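Local coordinates for protein aerobactin synthase IucC (PDB 6CN7) that synthesises the siderophore aerobactin, probably by ATP-dependent ligation of a second N-acetyl-N-hydroxylysine to N-citryl-N-acetyl-N-hydroxylysine, at residues A[113-118]-A[373-378]; A[380-385]-A[495-500]; A[385-390]-A[430-435]; A[489-494]-A[506-511]. The protein carries 5 engineered substitutions. All coordinates share one frame; numbering follows the deposited sequence.

Interaction 1 (A[113-118]-A[373-378]); sequences KARRGL and LMECDE
Glu375 meets Arg115 in the salt bridge that ties the loop after strand 366-369 to the end of helix 91-114. Its OE1 receives Arg115 NH2 at 3.0 Å, with the oxygen almost in the guanidinium plane, while the arginine nitrogen stands well above the carboxylate plane. The two side chains cross at about a right angle. A second, weak bond from Arg115 NH1 reaches the same OE1 at 3.3 Å, and Ser136 OG also bonds to this oxygen, which therefore has partners from two parts of the chain. Cys376 comes next with its carbonyl O, 2.6 Å from Arg115 NH1 at the guanidinium edge. The Arg115 chain is extended at chi2 (167°) and bends at chi3 (59°). Here residues 115-118 form a type II beta turn, with Gly117 at positive phi (66°), and the turn faces the incoming loop. Asp377 lays CB 3.4 Å from Leu118 O, and its carboxylate oxygens bond onward to the backbone N of Gln381 and of Ala120. At Glu378 the backbone N gives its hydrogen to a water at 2.7 Å; that water in turn donates to Arg115 O and to Leu118 O, so one molecule joins both ends of the turn to the loop. The Glu378 carboxylate is modelled too close to Gly117, so its placement is doubtful, whereas the nearby Arg116 guanidinium pairs with Asp7.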
loop_
_atom_site.group_PDB
_atom_site.type_symbol
_atom_site.label_atom_id
_atom_site.label_comp_id
_atom_site.label_asym_id
_atom_site.label_seq_id
_atom_site.Cartn_x
_atom_site.Cartn_y
_atom_site.Cartn_z
ATOM N N LYS A 113 -7.936 -10.256 -24.026
ATOM C CA LYS A 113 -9.056 -11.099 -23.618
ATOM C C LYS A 113 -10.389 -10.377 -23.793
ATOM O O LYS A 113 -11.363 -10.969 -24.270
ATOM C CB LYS A 113 -8.875 -11.542 -22.165
ATOM N N ALA A 114 -10.452 -9.097 -23.417
ATOM C CA ALA A 114 -11.712 -8.366 -23.450
ATOM C C ALA A 114 -12.144 -7.982 -24.859
ATOM O O ALA A 114 -13.336 -7.739 -25.079
ATOM C CB ALA A 114 -11.610 -7.102 -22.592
ATOM N N ARG A 115 -11.215 -7.924 -25.811
ATOM C CA ARG A 115 -11.519 -7.512 -27.174
ATOM C C ARG A 115 -11.606 -8.689 -28.141
ATOM O O ARG A 115 -11.628 -8.475 -29.357
ATOM C CB ARG A 115 -10.471 -6.505 -27.654
ATOM C CG ARG A 115 -10.572 -5.159 -26.945
ATOM C CD ARG A 115 -9.362 -4.274 -27.195
ATOM N NE ARG A 115 -9.157 -3.996 -28.612
ATOM C CZ ARG A 115 -8.397 -3.011 -29.080
ATOM N NH1 ARG A 115 -8.269 -2.840 -30.388
ATOM N NH2 ARG A 115 -7.775 -2.185 -28.247
ATOM N N ARG A 116 -11.671 -9.918 -27.633
ATOM C CA ARG A 116 -11.676 -11.088 -28.499
ATOM C C ARG A 116 -13.026 -11.255 -29.186
ATOM O O ARG A 116 -14.081 -10.961 -28.616
ATOM C CB ARG A 116 -11.343 -12.350 -27.703
ATOM C CG ARG A 116 -10.240 -13.181 -28.336
ATOM C CD ARG A 116 -10.117 -14.552 -27.693
ATOM N NE ARG A 116 -9.335 -14.523 -26.460
ATOM C CZ ARG A 116 -8.007 -14.514 -26.416
ATOM N NH1 ARG A 116 -7.296 -14.518 -27.537
ATOM N NH2 ARG A 116 -7.383 -14.491 -25.246
ATOM N N GLY A 117 -12.977 -11.740 -30.426
ATOM C CA GLY A 117 -14.160 -11.920 -31.244
ATOM C C GLY A 117 -14.879 -10.651 -31.646
ATOM O O GLY A 117 -15.970 -10.732 -32.217
ATOM N N LEU A 118 -14.298 -9.481 -31.392
ATOM C CA LEU A 118 -14.959 -8.206 -31.636
ATOM C C LEU A 118 -14.355 -7.550 -32.868
ATOM O O LEU A 118 -13.156 -7.248 -32.894
ATOM C CB LEU A 118 -14.833 -7.292 -30.420
ATOM C CG LEU A 118 -15.478 -7.836 -29.142
ATOM C CD1 LEU A 118 -15.323 -6.852 -27.999
ATOM C CD2 LEU A 118 -16.949 -8.156 -29.360
ATOM N N LEU A 373 -8.940 6.368 -33.102
ATOM C CA LEU A 373 -8.612 6.236 -34.515
ATOM C C LEU A 373 -7.262 5.572 -34.755
ATOM O O LEU A 373 -6.893 5.370 -35.918
ATOM C CB LEU A 373 -8.640 7.613 -35.180
ATOM C CG LEU A 373 -9.922 8.421 -34.963
ATOM C CD1 LEU A 373 -9.819 9.759 -35.667
ATOM C CD2 LEU A 373 -11.142 7.653 -35.448
ATOM N N MET A 374 -6.519 5.238 -33.701
ATOM C CA MET A 374 -5.286 4.474 -33.822
ATOM C C MET A 374 -5.500 2.982 -33.622
ATOM O O MET A 374 -4.529 2.221 -33.683
ATOM C CB MET A 374 -4.259 4.959 -32.797
ATOM C CG MET A 374 -4.050 6.452 -32.755
ATOM S SD MET A 374 -2.986 6.895 -31.370
ATOM C CE MET A 374 -3.081 8.663 -31.485
ATOM N N GLU A 375 -6.732 2.548 -33.380
ATOM C CA GLU A 375 -7.004 1.176 -32.980
ATOM C C GLU A 375 -7.360 0.303 -34.177
ATOM O O GLU A 375 -7.849 0.783 -35.204
ATOM C CB GLU A 375 -8.147 1.132 -31.965
ATOM C CG GLU A 375 -7.873 1.894 -30.678
ATOM C CD GLU A 375 -6.819 1.229 -29.815
ATOM O OE1 GLU A 375 -6.619 0.004 -29.960
ATOM O OE2 GLU A 375 -6.187 1.933 -28.992
ATOM N N CYS A 376 -7.101 -0.993 -34.027
ATOM C CA CYS A 376 -7.551 -2.013 -34.961
ATOM C C CYS A 376 -8.174 -3.154 -34.169
ATOM O O CYS A 376 -7.971 -3.276 -32.959
ATOM C CB CYS A 376 -6.400 -2.543 -35.821
ATOM S SG CYS A 376 -5.702 -1.339 -36.962
ATOM N N ASP A 377 -8.943 -3.994 -34.860
ATOM C CA ASP A 377 -9.574 -5.129 -34.203
ATOM C C ASP A 377 -8.679 -6.364 -34.312
ATOM O O ASP A 377 -7.569 -6.315 -34.845
ATOM C CB ASP A 377 -10.964 -5.388 -34.788
ATOM C CG ASP A 377 -10.924 -5.860 -36.233
ATOM O OD1 ASP A 377 -9.827 -6.176 -36.742
ATOM O OD2 ASP A 377 -11.999 -5.913 -36.865
ATOM N N GLU A 378 -9.174 -7.483 -33.774
ATOM C CA GLU A 378 -8.468 -8.760 -33.843
ATOM C C GLU A 378 -7.801 -8.981 -35.193
ATOM O O GLU A 378 -6.642 -9.401 -35.271
ATOM C CB GLU A 378 -9.451 -9.900 -33.572
ATOM C CG GLU A 378 -9.339 -10.549 -32.215
ATOM C CD GLU A 378 -10.240 -11.757 -32.105
ATOM O OE1 GLU A 378 -9.740 -12.897 -32.220
ATOM O OE2 GLU A 378 -11.463 -11.566 -31.934
HETATM O O HOH W 1 -10.928 -7.461 -31.702
#

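Interaction 2 (A[380-385]-A[495-500]); sequences NQPLIG and SPLMAR
Pro382 and Leu497 form the apolar centre of this contact, where the residues leading into helix 383-391 lie against the last turns of helix 475-499. Pro382 CG sits 3.8 Å from Leu497 CB, and Pro382 CB is 3.9 Å from the same atom; the two side chains slide past each other in opposite directions. Leu497 CD2 is the next atom to approach, 4.2 Å from Pro382 CG. Ile384, two residues further on, at the start of helix 383-391, faces Met498 at about a right angle. The methionine chain bends at both chi2 (-62°) and chi3 (106°), and its end packs on Ile384, but CE is modelled too close to Ile384 CG2, so its exact placement is doubtful.

The polar side belongs to Arg500. Its guanidinium has Pro382 CG over one face, with Pro382 CD 3.7 Å from Arg500 NH1, while the carbonyl group of Asn380 lies at its edge. Arg500 NH1 is modelled too near Asn380 O for that approach to be trusted.

Neighbouring elements close round the pair. Cys376, from the loop after strand 366-369, touches Pro382, Leu497 and Arg500 alike. Helix 395-417 brings Trp398 to Ile384 and Leu399 to Met498, helix 505-521 packs Phe508 on Met498, and helix 120-124 covers Leu383 through Ala120, Leu123 and Ile124.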
loop_
_atom_site.group_PDB
_atom_site.type_symbol
_atom_site.label_atom_id
_atom_site.label_comp_id
_atom_site.label_asym_id
_atom_site.label_seq_id
_atom_site.Cartn_x
_atom_site.Cartn_y
_atom_site.Cartn_z
ATOM N N ASN A 380 -6.965 -6.872 -37.561
ATOM C CA ASN A 380 -6.218 -5.739 -38.098
ATOM C C ASN A 380 -7.067 -4.866 -39.020
ATOM O O ASN A 380 -6.548 -4.259 -39.960
ATOM C CB ASN A 380 -4.951 -6.206 -38.824
ATOM C CG ASN A 380 -3.883 -6.685 -37.865
ATOM O OD1 ASN A 380 -3.684 -6.101 -36.801
ATOM N ND2 ASN A 380 -3.193 -7.758 -38.231
ATOM N N GLN A 381 -8.371 -4.790 -38.763
ATOM C CA GLN A 381 -9.234 -3.853 -39.468
ATOM C C GLN A 381 -9.313 -2.556 -38.671
ATOM O O GLN A 381 -9.796 -2.576 -37.532
ATOM C CB GLN A 381 -10.623 -4.436 -39.656
ATOM C CG GLN A 381 -10.647 -5.700 -40.508
ATOM C CD GLN A 381 -10.223 -5.450 -41.944
ATOM O OE1 GLN A 381 -10.431 -4.363 -42.485
ATOM N NE2 GLN A 381 -9.619 -6.456 -42.567
ATOM N N PRO A 382 -8.845 -1.425 -39.202
ATOM C CA PRO A 382 -8.861 -0.186 -38.413
ATOM C C PRO A 382 -10.276 0.239 -38.051
ATOM O O PRO A 382 -11.209 0.112 -38.847
ATOM C CB PRO A 382 -8.189 0.835 -39.337
ATOM C CG PRO A 382 -7.410 0.031 -40.307
ATOM C CD PRO A 382 -8.172 -1.238 -40.499
ATOM N N LEU A 383 -10.428 0.756 -36.829
ATOM C CA LEU A 383 -11.717 1.296 -36.409
ATOM C C LEU A 383 -12.095 2.528 -37.218
ATOM O O LEU A 383 -13.285 2.782 -37.444
ATOM C CB LEU A 383 -11.687 1.636 -34.920
ATOM C CG LEU A 383 -12.063 0.500 -33.966
ATOM C CD1 LEU A 383 -11.112 -0.682 -34.100
ATOM C CD2 LEU A 383 -12.088 1.016 -32.537
ATOM N N ILE A 384 -11.103 3.305 -37.656
ATOM C CA ILE A 384 -11.387 4.482 -38.467
ATOM C C ILE A 384 -12.059 4.081 -39.771
ATOM O O ILE A 384 -12.894 4.823 -40.303
ATOM C CB ILE A 384 -10.090 5.283 -38.706
ATOM C CG1 ILE A 384 -10.397 6.570 -39.478
ATOM C CG2 ILE A 384 -9.051 4.418 -39.427
ATOM C CD1 ILE A 384 -9.315 7.630 -39.346
ATOM N N GLY A 385 -11.717 2.907 -40.305
ATOM C CA GLY A 385 -12.417 2.401 -41.473
ATOM C C GLY A 385 -13.857 2.035 -41.184
ATOM O O GLY A 385 -14.721 2.162 -42.057
ATOM N N SER A 495 -2.216 7.791 -39.961
ATOM C CA SER A 495 -2.003 7.732 -41.401
ATOM C C SER A 495 -1.594 6.347 -41.900
ATOM O O SER A 495 -1.972 6.006 -43.033
ATOM C CB SER A 495 -0.963 8.787 -41.813
ATOM O OG SER A 495 0.312 8.519 -41.257
ATOM N N PRO A 496 -0.854 5.523 -41.152
ATOM C CA PRO A 496 -0.575 4.165 -41.652
ATOM C C PRO A 496 -1.826 3.323 -41.814
ATOM O O PRO A 496 -1.897 2.501 -42.736
ATOM C CB PRO A 496 0.363 3.582 -40.587
ATOM C CG PRO A 496 0.931 4.762 -39.881
ATOM C CD PRO A 496 -0.164 5.777 -39.875
ATOM N N LEU A 497 -2.813 3.495 -40.934
ATOM C CA LEU A 497 -4.058 2.746 -41.067
ATOM C C LEU A 497 -4.850 3.211 -42.283
ATOM O O LEU A 497 -5.460 2.394 -42.982
ATOM C CB LEU A 497 -4.882 2.887 -39.788
ATOM C CG LEU A 497 -4.155 2.455 -38.510
ATOM C CD1 LEU A 497 -5.022 2.691 -37.282
ATOM C CD2 LEU A 497 -3.730 0.995 -38.588
ATOM N N MET A 498 -4.845 4.519 -42.556
ATOM C CA MET A 498 -5.471 5.021 -43.775
ATOM C C MET A 498 -4.764 4.487 -45.012
ATOM O O MET A 498 -5.415 4.131 -46.002
ATOM C CB MET A 498 -5.464 6.551 -43.781
ATOM C CG MET A 498 -6.559 7.187 -42.950
ATOM S SD MET A 498 -8.199 6.760 -43.573
ATOM C CE MET A 498 -8.678 5.609 -42.317
ATOM N N ALA A 499 -3.429 4.436 -44.981
ATOM C CA ALA A 499 -2.686 3.870 -46.102
ATOM C C ALA A 499 -3.144 2.452 -46.404
ATOM O O ALA A 499 -3.125 2.025 -47.563
ATOM C CB ALA A 499 -1.188 3.892 -45.802
ATOM N N ARG A 500 -3.568 1.716 -45.380
ATOM C CA ARG A 500 -4.112 0.379 -45.566
ATOM C C ARG A 500 -5.529 0.395 -46.124
ATOM O O ARG A 500 -6.012 -0.652 -46.567
ATOM C CB ARG A 500 -4.095 -0.368 -44.232
ATOM C CG ARG A 500 -3.987 -1.869 -44.361
ATOM C CD ARG A 500 -4.332 -2.542 -43.051
ATOM N NE ARG A 500 -3.463 -2.105 -41.961
ATOM C CZ ARG A 500 -3.735 -2.290 -40.674
ATOM N NH1 ARG A 500 -4.857 -2.896 -40.310
ATOM N NH2 ARG A 500 -2.887 -1.865 -39.746
#

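Interaction 3 (A[385-390]-A[430-435])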
loop_
_atom_site.group_PDB
_atom_site.type_symbol
_atom_site.label_atom_id
_atom_site.label_comp_id
_atom_site.label_asym_id
_atom_site.label_seq_id
_atom_site.Cartn_x
_atom_site.Cartn_y
_atom_site.Cartn_z
ATOM N N GLY A 385 -11.717 2.907 -40.305
ATOM C CA GLY A 385 -12.417 2.401 -41.473
ATOM C C GLY A 385 -13.857 2.035 -41.184
ATOM O O GLY A 385 -14.721 2.162 -42.057
ATOM N N ALA A 386 -14.141 1.575 -39.964
ATOM C CA ALA A 386 -15.521 1.296 -39.583
ATOM C C ALA A 386 -16.346 2.575 -39.546
ATOM O O ALA A 386 -17.473 2.608 -40.052
ATOM C CB ALA A 386 -15.563 0.590 -38.229
ATOM N N TYR A 387 -15.801 3.640 -38.952
ATOM C CA TYR A 387 -16.498 4.921 -38.958
ATOM C C TYR A 387 -16.745 5.402 -40.380
ATOM O O TYR A 387 -17.832 5.898 -40.697
ATOM C CB TYR A 387 -15.695 5.963 -38.178
ATOM C CG TYR A 387 -15.650 5.725 -36.686
ATOM C CD1 TYR A 387 -16.815 5.718 -35.930
ATOM C CD2 TYR A 387 -14.444 5.526 -36.032
ATOM C CE1 TYR A 387 -16.781 5.506 -34.567
ATOM C CE2 TYR A 387 -14.398 5.313 -34.668
ATOM C CZ TYR A 387 -15.570 5.304 -33.941
ATOM O OH TYR A 387 -15.535 5.093 -32.582
ATOM N N ILE A 388 -15.746 5.264 -41.253
ATOM C CA ILE A 388 -15.878 5.755 -42.621
ATOM C C ILE A 388 -16.993 5.018 -43.347
ATOM O O ILE A 388 -17.804 5.628 -44.055
ATOM C CB ILE A 388 -14.533 5.626 -43.360
ATOM C CG1 ILE A 388 -13.546 6.662 -42.813
ATOM C CG2 ILE A 388 -14.719 5.792 -44.871
ATOM C CD1 ILE A 388 -12.130 6.495 -43.313
ATOM N N ASP A 389 -17.052 3.694 -43.191
ATOM C CA ASP A 389 -18.093 2.919 -43.860
ATOM C C ASP A 389 -19.481 3.377 -43.427
ATOM O O ASP A 389 -20.394 3.484 -44.254
ATOM C CB ASP A 389 -17.905 1.431 -43.576
ATOM C CG ASP A 389 -16.590 0.898 -44.104
ATOM O OD1 ASP A 389 -16.009 1.536 -45.008
ATOM O OD2 ASP A 389 -16.137 -0.159 -43.618
ATOM N N ARG A 390 -19.658 3.663 -42.135
ATOM C CA ARG A 390 -20.962 4.077 -41.636
ATOM C C ARG A 390 -21.309 5.510 -42.013
ATOM O O ARG A 390 -22.493 5.863 -42.025
ATOM C CB ARG A 390 -21.017 3.924 -40.119
ATOM C CG ARG A 390 -21.068 2.489 -39.672
ATOM C CD ARG A 390 -21.568 2.375 -38.258
ATOM N NE ARG A 390 -21.502 0.997 -37.792
ATOM C CZ ARG A 390 -21.779 0.619 -36.551
ATOM N NH1 ARG A 390 -22.141 1.519 -35.647
ATOM N NH2 ARG A 390 -21.690 -0.661 -36.220
ATOM N N LEU A 430 -13.909 13.559 -29.528
ATOM C CA LEU A 430 -14.677 13.829 -30.733
ATOM C C LEU A 430 -16.133 13.455 -30.511
ATOM O O LEU A 430 -16.431 12.401 -29.940
ATOM C CB LEU A 430 -14.136 13.045 -31.930
ATOM C CG LEU A 430 -12.694 13.317 -32.356
ATOM C CD1 LEU A 430 -12.301 12.351 -33.459
ATOM C CD2 LEU A 430 -12.528 14.757 -32.815
ATOM N N ALA A 431 -17.034 14.322 -30.961
ATOM C CA ALA A 431 -18.457 14.015 -30.980
ATOM C C ALA A 431 -18.781 13.320 -32.295
ATOM O O ALA A 431 -18.579 13.892 -33.370
ATOM C CB ALA A 431 -19.291 15.284 -30.814
ATOM N N MET A 432 -19.274 12.089 -32.209
ATOM C CA MET A 432 -19.522 11.255 -33.378
ATOM C C MET A 432 -21.018 11.039 -33.547
ATOM O O MET A 432 -21.722 10.749 -32.576
ATOM C CB MET A 432 -18.815 9.903 -33.248
ATOM C CG MET A 432 -17.310 9.990 -33.033
ATOM S SD MET A 432 -16.418 10.620 -34.469
ATOM C CE MET A 432 -16.702 9.321 -35.670
ATOM N N LYS A 433 -21.494 11.182 -34.782
ATOM C CA LYS A 433 -22.870 10.859 -35.136
ATOM C C LYS A 433 -22.863 10.148 -36.479
ATOM O O LYS A 433 -22.499 10.745 -37.496
ATOM C CB LYS A 433 -23.743 12.118 -35.198
ATOM N N LYS A 434 -23.262 8.880 -36.477
ATOM C CA LYS A 434 -23.334 8.083 -37.699
ATOM C C LYS A 434 -22.006 8.110 -38.453
ATOM O O LYS A 434 -21.951 8.323 -39.667
ATOM C CB LYS A 434 -24.484 8.561 -38.587
ATOM C CG LYS A 434 -25.839 8.483 -37.906
ATOM C CD LYS A 434 -26.981 8.684 -38.887
ATOM C CE LYS A 434 -28.317 8.370 -38.234
ATOM N NZ LYS A 434 -28.533 9.167 -36.993
ATOM N N GLY A 435 -20.920 7.898 -37.710
ATOM C CA GLY A 435 -19.606 7.741 -38.294
ATOM C C GLY A 435 -18.882 9.022 -38.642
ATOM O O GLY A 435 -17.737 8.954 -39.106
#
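Met432 places its methyl CE over one face of the Tyr387 ring, a CH-pi contact that joins helix 383-391 to the beta hairpin of strands 428-433 and 436-442 in a mixed sheet. CE stands 4.0 Å from the ring centroid, displaced toward the CD1 side, where it comes within 3.6 Å of Tyr387 CD1. The sulfur is further off, SD lying 5.2 Å from the centroid, so this Met-aromatic contact leads with the methyl. The methionine chain bends at chi2 (-68°) and chi3 (-66°), and the two side chains cross at about a right angle.

Gly435 belongs to the two-residue turn of the hairpin, its CA 4.2 Å from Tyr387 CD1. Here the backbones come very close: the CA atoms of Tyr387 and Gly435 are 4.2 Å apart, an approach that goes with a glycine at positive phi (82°).

Further out, Trp398 of helix 395-417 touches the Tyr387 side chain and hydrogen-bonds to Gly435 O through NE1, while Ile124 and Leu373 also pack on the tyrosine. Arg390 reaches away to a salt bridge with Asp125. A MES molecule, probably from the crystallisation liquor, bonds to Gly435 N and lies near Tyr387. Gly435 CA makes a bent CA-H...O contact, 3.5 Å from Tyr387 O.

Interaction 4 (A[489-494]-A[506-511])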
loop_
_atom_site.group_PDB
_atom_site.type_symbol
_atom_site.label_atom_id
_atom_site.label_comp_id
_atom_site.label_asym_id
_atom_site.label_seq_id
_atom_site.Cartn_x
_atom_site.Cartn_y
_atom_site.Cartn_z
ATOM N N THR A 489 2.585 12.746 -32.528
ATOM C CA THR A 489 2.116 11.857 -31.476
ATOM C C THR A 489 0.712 11.318 -31.724
ATOM O O THR A 489 0.266 10.442 -30.977
ATOM C CB THR A 489 2.165 12.582 -30.120
ATOM O OG1 THR A 489 3.464 13.157 -29.934
ATOM C CG2 THR A 489 1.891 11.621 -28.964
ATOM N N VAL A 490 0.014 11.795 -32.755
ATOM C CA VAL A 490 -1.320 11.289 -33.065
ATOM C C VAL A 490 -1.406 10.891 -34.535
ATOM O O VAL A 490 -1.608 9.715 -34.860
ATOM C CB VAL A 490 -2.411 12.322 -32.718
ATOM C CG1 VAL A 490 -3.795 11.763 -33.019
ATOM C CG2 VAL A 490 -2.304 12.733 -31.259
ATOM N N LEU A 491 -1.267 11.871 -35.433
ATOM C CA LEU A 491 -1.427 11.598 -36.858
ATOM C C LEU A 491 -0.423 10.565 -37.353
ATOM O O LEU A 491 -0.739 9.782 -38.257
ATOM C CB LEU A 491 -1.293 12.893 -37.655
ATOM C CG LEU A 491 -2.579 13.705 -37.829
ATOM C CD1 LEU A 491 -3.320 13.888 -36.509
ATOM C CD2 LEU A 491 -2.256 15.053 -38.446
ATOM N N ARG A 492 0.784 10.545 -36.782
ATOM C CA ARG A 492 1.767 9.538 -37.167
ATOM C C ARG A 492 1.203 8.131 -37.037
ATOM O O ARG A 492 1.565 7.242 -37.818
ATOM C CB ARG A 492 3.027 9.683 -36.308
ATOM C CG ARG A 492 4.040 8.551 -36.468
ATOM C CD ARG A 492 5.435 8.964 -36.000
ATOM N NE ARG A 492 5.506 9.240 -34.561
ATOM C CZ ARG A 492 5.964 8.393 -33.643
ATOM N NH1 ARG A 492 6.404 7.190 -33.988
ATOM N NH2 ARG A 492 5.990 8.750 -32.366
ATOM N N PHE A 493 0.311 7.912 -36.073
ATOM C CA PHE A 493 -0.257 6.595 -35.821
ATOM C C PHE A 493 -1.586 6.361 -36.530
ATOM O O PHE A 493 -2.091 5.235 -36.498
ATOM C CB PHE A 493 -0.445 6.391 -34.317
ATOM C CG PHE A 493 0.837 6.446 -33.540
ATOM C CD1 PHE A 493 1.661 5.336 -33.463
ATOM C CD2 PHE A 493 1.222 7.606 -32.891
ATOM C CE1 PHE A 493 2.844 5.379 -32.751
ATOM C CE2 PHE A 493 2.406 7.657 -32.177
ATOM C CZ PHE A 493 3.217 6.543 -32.108
ATOM N N VAL A 494 -2.161 7.379 -37.163
ATOM C CA VAL A 494 -3.406 7.225 -37.905
ATOM C C VAL A 494 -3.151 7.031 -39.393
ATOM O O VAL A 494 -3.797 6.199 -40.030
ATOM C CB VAL A 494 -4.330 8.437 -37.658
ATOM C CG1 VAL A 494 -5.642 8.273 -38.421
ATOM C CG2 VAL A 494 -4.599 8.607 -36.173
ATOM N N ARG A 506 1.112 10.139 -48.293
ATOM C CA ARG A 506 1.334 11.354 -49.068
ATOM C C ARG A 506 0.022 12.086 -49.315
ATOM O O ARG A 506 -0.046 13.315 -49.200
ATOM C CB ARG A 506 2.021 11.012 -50.388
ATOM C CG ARG A 506 2.325 12.224 -51.248
ATOM C CD ARG A 506 3.070 11.847 -52.512
ATOM N NE ARG A 506 3.349 13.026 -53.324
ATOM C CZ ARG A 506 4.336 13.882 -53.082
ATOM N NH1 ARG A 506 5.146 13.695 -52.046
ATOM N NH2 ARG A 506 4.512 14.930 -53.874
ATOM N N ARG A 507 -1.034 11.345 -49.653
ATOM C CA ARG A 507 -2.341 11.963 -49.842
ATOM C C ARG A 507 -2.926 12.421 -48.511
ATOM O O ARG A 507 -3.491 13.517 -48.418
ATOM C CB ARG A 507 -3.282 10.976 -50.536
ATOM C CG ARG A 507 -4.659 11.530 -50.843
ATOM C CD ARG A 507 -4.581 12.710 -51.795
ATOM N NE ARG A 507 -5.904 13.198 -52.168
ATOM C CZ ARG A 507 -6.137 14.388 -52.711
ATOM N NH1 ARG A 507 -5.135 15.227 -52.944
ATOM N NH2 ARG A 507 -7.377 14.745 -53.014
ATOM N N PHE A 508 -2.801 11.590 -47.474
ATOM C CA PHE A 508 -3.281 11.947 -46.142
ATOM C C PHE A 508 -2.851 13.359 -45.759
ATOM O O PHE A 508 -3.675 14.186 -45.351
ATOM C CB PHE A 508 -2.755 10.921 -45.133
ATOM C CG PHE A 508 -3.224 11.140 -43.717
ATOM C CD1 PHE A 508 -2.599 12.067 -42.896
ATOM C CD2 PHE A 508 -4.272 10.396 -43.197
ATOM C CE1 PHE A 508 -3.020 12.258 -41.592
ATOM C CE2 PHE A 508 -4.695 10.581 -41.893
ATOM C CZ PHE A 508 -4.067 11.511 -41.090
ATOM N N TYR A 509 -1.558 13.656 -45.893
ATOM C CA TYR A 509 -1.043 14.947 -45.462
ATOM C C TYR A 509 -1.202 16.029 -46.523
ATOM O O TYR A 509 -1.068 17.214 -46.201
ATOM C CB TYR A 509 0.416 14.786 -45.043
ATOM C CG TYR A 509 0.549 13.886 -43.835
ATOM C CD1 TYR A 509 0.373 14.386 -42.553
ATOM C CD2 TYR A 509 0.814 12.531 -43.977
ATOM C CE1 TYR A 509 0.475 13.564 -41.445
ATOM C CE2 TYR A 509 0.916 11.702 -42.878
ATOM C CZ TYR A 509 0.746 12.224 -41.616
ATOM O OH TYR A 509 0.847 11.401 -40.517
ATOM N N GLN A 510 -1.494 15.654 -47.772
ATOM C CA GLN A 510 -1.968 16.636 -48.744
ATOM C C GLN A 510 -3.299 17.229 -48.304
ATOM O O GLN A 510 -3.511 18.444 -48.400
ATOM C CB GLN A 510 -2.114 15.994 -50.125
ATOM C CG GLN A 510 -0.824 15.858 -50.912
ATOM C CD GLN A 510 -1.025 15.111 -52.218
ATOM O OE1 GLN A 510 -2.072 14.504 -52.443
ATOM N NE2 GLN A 510 -0.021 15.153 -53.085
ATOM N N LEU A 511 -4.211 16.383 -47.817
ATOM C CA LEU A 511 -5.513 16.861 -47.365
ATOM C C LEU A 511 -5.376 17.771 -46.150
ATOM O O LEU A 511 -6.086 18.778 -46.041
ATOM C CB LEU A 511 -6.422 15.675 -47.042
ATOM C CG LEU A 511 -7.170 15.032 -48.214
ATOM C CD1 LEU A 511 -6.220 14.429 -49.222
ATOM C CD2 LEU A 511 -8.121 13.969 -47.695
#
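Phe508 and Leu491 carry this buried helix-helix contact, in which segments 489-494 and 506-511 of the successive helices 475-499 and 505-521 run antiparallel but well inclined, their local axes 11.5 Å apart at closest and 138° between their directions. Leu491 CG meets the ring edge of Phe508, 4.1 Å from CE1, and the two side chains cross at about a right angle. Phe508 CB points toward the facing helix, and chi1 of -178° puts CG anti to the backbone N. Val494 CG1 comes at the ring from the next turn, 4.3 Å from Phe508 CE2, so CE1 and CE2 each meet one residue of the facing helix. Phe403 of helix 395-417 adds an edge-to-face ring contact.

Tyr509 reaches across beside it. Its ring carries Phe508 CD1 over the centre of one face, and its CE1 lies 4.2 Å from Leu491 CB. The hydroxyl goes further, hydrogen-bonding with Ser495 OG and with Trp57 NE1, which ties this buried polar group to the facing helix and to a loop of the N-terminal part of the chain. Helix 475-499 has a wider pi-type turn at 489-491, and at its last residue the carbonyl Leu491 O lies 3.2 Å from Tyr509 OH.

Interactions 1, 2 and 3 follow one run of chain, from the loop after strand 366-369 into helix 383-391, as it passes successive partners. Interactions 2 and 3 share Gly385 and use that helix, their centres about 13 Å apart; interactions 2 and 4 share helix 475-499, with centres about 11 Å apart, and their segments alternate along the sequence. Interaction 1 touches all the others: Glu375 O probably bonds to Leu383 N, Leu373 packs on Tyr387, and Met374 on Val490. Interactions 3 and 4 do not touch, their nearest atoms about 8 Å apart. Residues 373-390 thus join the helix 91-114 end, the mixed sheet and the C-terminal helices.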